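Local coordinates for MlnE (Bacillus amyloliquefaciens subsp. plantarum, PDB 5D2E), which probably reduces, as an NADPH-dependent B-type ketoreductase at the N-terminal end of a much larger synthase, beta-keto groups of the growing macrolactin polyketide, at residues 139-144 and 389-393. Residues are numbered along the deposited sequence; the frame is centred on the assembly and turned at random.
Sequences NTEDAM and VWLDK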
loop_
_atom_site.group_PDB
_atom_site.type_symbol
_atom_site.label_atom_id
_atom_site.label_comp_id
_atom_site.label_asym_id
_atom_site.label_seq_id
_atom_site.Cartn_x
_atom_site.Cartn_y
_atom_site.Cartn_z
ATOM N N ASN A 139 -9.370 4.429 12.861
ATOM C CA ASN A 139 -10.091 3.437 12.065
ATOM C C ASN A 139 -11.597 3.798 11.992
ATOM O O ASN A 139 -12.478 2.943 12.265
ATOM C CB ASN A 139 -9.844 2.034 12.609
ATOM C CG ASN A 139 -10.485 1.811 13.975
ATOM O OD1 ASN A 139 -10.714 2.749 14.692
ATOM N ND2 ASN A 139 -10.728 0.565 14.328
ATOM N N THR A 140 -11.883 5.060 11.684
ATOM C CA THR A 140 -13.273 5.502 11.446
ATOM C C THR A 140 -13.406 5.997 10.002
ATOM O O THR A 140 -12.421 6.505 9.385
ATOM C CB THR A 140 -13.696 6.668 12.341
ATOM O OG1 THR A 140 -12.851 7.789 12.057
ATOM C CG2 THR A 140 -13.539 6.314 13.785
ATOM N N GLU A 141 -14.620 5.928 9.483
ATOM C CA GLU A 141 -14.853 6.356 8.130
ATOM C C GLU A 141 -14.448 7.792 7.944
ATOM O O GLU A 141 -13.797 8.135 6.979
ATOM C CB GLU A 141 -16.306 6.200 7.766
ATOM C CG GLU A 141 -16.563 6.554 6.304
ATOM C CD GLU A 141 -17.990 6.321 5.856
ATOM O OE1 GLU A 141 -18.806 5.796 6.620
ATOM O OE2 GLU A 141 -18.262 6.654 4.696
ATOM N N ASP A 142 -14.891 8.640 8.846
ATOM C CA ASP A 142 -14.648 10.065 8.706
ATOM C C ASP A 142 -13.142 10.386 8.701
ATOM O O ASP A 142 -12.671 11.176 7.908
ATOM C CB ASP A 142 -15.313 10.807 9.867
ATOM C CG ASP A 142 -15.250 12.299 9.678
ATOM O OD1 ASP A 142 -15.867 12.776 8.713
ATOM O OD2 ASP A 142 -14.538 12.989 10.437
ATOM N N ALA A 143 -12.394 9.772 9.600
ATOM C CA ALA A 143 -10.978 10.046 9.702
ATOM C C ALA A 143 -10.287 9.560 8.432
ATOM O O ALA A 143 -9.427 10.254 7.910
ATOM C CB ALA A 143 -10.361 9.336 10.886
ATOM N N MET A 144 -10.625 8.354 7.992
ATOM C CA MET A 144 -9.965 7.809 6.805
ATOM C C MET A 144 -10.274 8.631 5.572
ATOM O O MET A 144 -9.375 8.916 4.774
ATOM C CB MET A 144 -10.288 6.364 6.639
ATOM C CG MET A 144 -9.643 5.488 7.705
ATOM S SD MET A 144 -10.049 3.733 7.329
ATOM C CE MET A 144 -11.704 3.696 7.918
ATOM N N VAL A 389 -9.681 -2.376 6.953
ATOM C CA VAL A 389 -9.878 -1.736 8.266
ATOM C C VAL A 389 -11.138 -2.259 8.903
ATOM O O VAL A 389 -11.163 -2.532 10.106
ATOM C CB VAL A 389 -9.832 -0.182 8.170
ATOM C CG1 VAL A 389 -10.151 0.497 9.498
ATOM C CG2 VAL A 389 -8.410 0.264 7.697
ATOM N N TRP A 390 -12.185 -2.428 8.091
ATOM C CA TRP A 390 -13.441 -2.917 8.631
ATOM C C TRP A 390 -13.362 -4.337 9.116
ATOM O O TRP A 390 -14.013 -4.706 10.147
ATOM C CB TRP A 390 -14.554 -2.768 7.622
ATOM C CG TRP A 390 -14.819 -1.388 7.109
ATOM C CD1 TRP A 390 -15.354 -1.109 5.900
ATOM C CD2 TRP A 390 -14.652 -0.130 7.773
ATOM N NE1 TRP A 390 -15.473 0.240 5.718
ATOM C CE2 TRP A 390 -15.109 0.874 6.873
ATOM C CE3 TRP A 390 -14.207 0.267 9.040
ATOM C CZ2 TRP A 390 -15.089 2.262 7.180
ATOM C CZ3 TRP A 390 -14.223 1.665 9.357
ATOM C CH2 TRP A 390 -14.636 2.634 8.418
ATOM N N LEU A 391 -12.542 -5.154 8.439
ATOM C CA LEU A 391 -12.362 -6.553 8.845
ATOM C C LEU A 391 -11.618 -6.616 10.174
ATOM O O LEU A 391 -11.980 -7.347 11.062
ATOM C CB LEU A 391 -11.576 -7.309 7.806
ATOM C CG LEU A 391 -12.290 -7.689 6.519
ATOM C CD1 LEU A 391 -11.357 -7.998 5.368
ATOM C CD2 LEU A 391 -13.149 -8.929 6.835
ATOM N N ASP A 392 -10.571 -5.831 10.315
ATOM C CA ASP A 392 -9.870 -5.763 11.586
ATOM C C ASP A 392 -10.816 -5.263 12.699
ATOM O O ASP A 392 -10.804 -5.800 13.805
ATOM C CB ASP A 392 -8.704 -4.818 11.507
ATOM C CG ASP A 392 -8.104 -4.495 12.891
ATOM O OD1 ASP A 392 -7.369 -5.356 13.388
ATOM O OD2 ASP A 392 -8.377 -3.413 13.416
ATOM N N LYS A 393 -11.580 -4.228 12.398
ATOM C CA LYS A 393 -12.450 -3.574 13.351
ATOM C C LYS A 393 -13.560 -4.524 13.806
ATOM O O LYS A 393 -13.703 -4.758 14.985
ATOM C CB LYS A 393 -13.058 -2.331 12.761
ATOM C CG LYS A 393 -13.742 -1.431 13.794
ATOM C CD LYS A 393 -14.181 -0.157 13.063
ATOM C CE LYS A 393 -14.686 0.939 13.999
ATOM N NZ LYS A 393 -15.041 2.164 13.284
HETATM O O HOH W 1 -9.602 -1.339 12.275
#
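N139 and V389 bring their backbones nearest, CA to CA 6.4 Å, where the turn opening helix 141-164 meets helix 386-394. T140 is the N-cap of helix 141-164: its OG1 accepts from A143 N at 3.2 Å. Just before it, the carbonyl of N139 receives K393 NZ at 2.9 Å, the donor lying in the carbonyl plane with a C=O...N angle of 153°. K393 spans this gap because its chain is extended throughout, with CG anti to the backbone N (chi1 -168°); NZ also forms a salt bridge with E337. The contact joins the two Rossmann-like halves known from modular polyketide ketoreductases, the structural subdomain (139-144) and the catalytic, NADP-binding one (389-393). W390, whose side chain is about 9 Å from NADP (nearest atoms), presents its six-membered ring edge-on to the turn, with N139 O and E141 N near the ring plane, the latter 3.5 Å from CH2. M144 SD sits obliquely to that ring, 5.3 Å from its centroid, a Met-aromatic contact, and also meets V389 CG2 at 3.9 Å. N139 CB packs on V389 CG1, while ND2 donates to a water that in turn donates to V389 O and D392 OD2.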